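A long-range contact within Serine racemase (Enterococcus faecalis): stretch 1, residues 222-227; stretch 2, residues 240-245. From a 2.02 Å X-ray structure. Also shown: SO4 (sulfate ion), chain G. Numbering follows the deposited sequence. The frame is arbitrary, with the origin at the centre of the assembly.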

# COMPACT_ATOMS: atom_id res chain seq x y z
N VAL A 222 2.32 -7.28 16.42
CA VAL A 222 0.86 -7.33 16.35
C VAL A 222 0.16 -7.25 17.71
O VAL A 222 -0.88 -6.61 17.83
CB VAL A 222 0.34 -8.57 15.57
CG1 VAL A 222 0.72 -8.48 14.11
CG2 VAL A 222 0.86 -9.87 16.21
N ALA A 223 0.73 -7.89 18.73
CA ALA A 223 0.11 -7.88 20.06
C ALA A 223 -0.00 -6.46 20.59
O ALA A 223 -0.99 -6.10 21.22
CB ALA A 223 0.89 -8.77 21.05
N LEU A 224 1.02 -5.65 20.33
CA LEU A 224 1.01 -4.27 20.79
C LEU A 224 -0.18 -3.52 20.20
O LEU A 224 -0.75 -2.62 20.84
CB LEU A 224 2.32 -3.60 20.39
CG LEU A 224 2.51 -2.13 20.77
CD1 LEU A 224 2.71 -2.01 22.24
CD2 LEU A 224 3.67 -1.51 20.00
N TYR A 225 -0.58 -3.90 19.00
CA TYR A 225 -1.66 -3.21 18.30
C TYR A 225 -3.02 -3.86 18.55
O TYR A 225 -4.05 -3.44 18.00
CB TYR A 225 -1.33 -3.12 16.80
CG TYR A 225 -0.00 -2.43 16.56
CD1 TYR A 225 0.17 -1.08 16.87
CD2 TYR A 225 1.08 -3.13 16.06
CE1 TYR A 225 1.38 -0.44 16.67
CE2 TYR A 225 2.31 -2.50 15.85
CZ TYR A 225 2.44 -1.15 16.16
OH TYR A 225 3.65 -0.52 15.97
N GLY A 226 -3.03 -4.89 19.38
CA GLY A 226 -4.27 -5.46 19.88
C GLY A 226 -4.98 -6.32 18.87
O GLY A 226 -6.19 -6.54 18.93
N VAL A 227 -4.21 -6.82 17.91
CA VAL A 227 -4.75 -7.70 16.89
C VAL A 227 -3.89 -8.95 16.88
O VAL A 227 -2.67 -8.88 17.08
CB VAL A 227 -4.70 -7.02 15.53
CG1 VAL A 227 -5.73 -5.90 15.48
CG2 VAL A 227 -3.32 -6.43 15.28
N ASP A 240 -5.48 -9.87 27.66
CA ASP A 240 -6.58 -8.99 27.33
C ASP A 240 -6.03 -7.85 26.49
O ASP A 240 -5.66 -6.81 27.01
CB ASP A 240 -7.22 -8.45 28.62
CG ASP A 240 -8.41 -7.55 28.34
OD1 ASP A 240 -9.04 -7.70 27.27
OD2 ASP A 240 -8.73 -6.69 29.20
N LEU A 241 -5.97 -8.06 25.18
CA LEU A 241 -5.44 -7.06 24.26
C LEU A 241 -6.59 -6.37 23.51
O LEU A 241 -7.57 -7.01 23.11
CB LEU A 241 -4.46 -7.71 23.28
CG LEU A 241 -3.27 -8.36 23.98
CD1 LEU A 241 -2.49 -9.21 23.00
CD2 LEU A 241 -2.39 -7.29 24.61
N ARG A 242 -6.48 -5.06 23.33
CA ARG A 242 -7.59 -4.32 22.74
C ARG A 242 -7.16 -3.63 21.43
O ARG A 242 -6.08 -3.06 21.37
CB ARG A 242 -8.15 -3.32 23.75
CG ARG A 242 -8.67 -4.00 25.02
CD ARG A 242 -9.24 -3.03 26.03
NE ARG A 242 -9.63 -3.72 27.25
CZ ARG A 242 -9.72 -3.14 28.44
NH1 ARG A 242 -9.43 -1.85 28.59
NH2 ARG A 242 -10.08 -3.86 29.50
N PRO A 243 -8.02 -3.68 20.39
CA PRO A 243 -7.66 -3.14 19.07
C PRO A 243 -7.41 -1.64 19.11
O PRO A 243 -8.20 -0.88 19.70
CB PRO A 243 -8.90 -3.45 18.21
CG PRO A 243 -10.03 -3.61 19.19
CD PRO A 243 -9.40 -4.21 20.42
N VAL A 244 -6.32 -1.22 18.49
CA VAL A 244 -5.91 0.18 18.49
C VAL A 244 -6.43 0.94 17.27
O VAL A 244 -6.78 2.13 17.36
CB VAL A 244 -4.37 0.29 18.57
CG1 VAL A 244 -3.91 1.74 18.41
CG2 VAL A 244 -3.87 -0.30 19.89
N LEU A 245 -6.48 0.26 16.12
CA LEU A 245 -6.79 0.93 14.86
C LEU A 245 -8.25 0.81 14.42
O LEU A 245 -8.82 -0.28 14.44
CB LEU A 245 -5.88 0.40 13.74
CG LEU A 245 -6.02 0.98 12.33
CD1 LEU A 245 -4.67 0.98 11.63
CD2 LEU A 245 -7.04 0.18 11.50
S SO4 G . 5.14 -9.74 15.51
O1 SO4 G . 6.49 -9.54 14.96
O2 SO4 G . 5.15 -9.43 16.94
O3 SO4 G . 4.23 -8.84 14.80
O4 SO4 G . 4.72 -11.12 15.28
O HOH W 1 -4.92 -2.14 15.71
O HOH W 2 -8.44 -7.59 20.07

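Residues Val222 to Leu224 have helical phi/psi values, and the chain then turns: Tyr225 N donates to Val222 O at 3.0 Å and Gly226 N to Ala223 O at 3.0 Å. Gly226 follows with phi/psi of 77/22°, a positive phi that favours glycine. The second stretch is largely extended as it passes this turn, and the closest CA approach in the register is Gly226 CA to Pro243 CA, 4.2 Å.

A single direct hydrogen bond joins the two backbones, from Val244 N to Tyr225 O, at 3.2 Å with an N-H...O angle of 150°. The same carbonyl accepts from water 1, whose oxygen lies 2.8 Å from Tyr225 O and in turn accepts from Leu245 N at 2.9 Å, so consecutive amides of the second stretch are tied to Tyr225 O, one directly and one through solvent. Water 2 makes a second bridge, donating to Gly226 O at 2.7 Å and to Leu241 O at 3.2 Å.

At Gly226 the fit depends on the absent side chain. Gly226 CA lies 3.4 Å from Arg242 O, and the angle of 166° at the hydrogen supports a CA-H...O contact. An ideal CB here would point toward the second stretch and fall 1.9 Å from Arg242 O and 2.9 Å from Pro243 N, both clashes.

The side chains add one apolar pair, Ala223 CB to Leu241 CD1 at 3.9 Å, and further van der Waals contacts against the backbone. Leu241, with its CA-to-CB bond directed toward the first stretch, places CD2 3.9 Å from the carbonyl oxygen Ala223 O, while Leu241 CB lies 4.1 Å from Gly226 CA. The CA-to-CB bond of Val244 is also directed toward the first stretch, and Val244 CG2 lies 4.0 Å from the carbonyl oxygen Leu224 O. The CA-to-CB bond of Arg242 is directed away from the first stretch. Within its own stretch, Arg242 NH2 forms a salt bridge with Asp240 OD2 at 3.1 Å; the 128° angle makes the hydrogen bond in it weak.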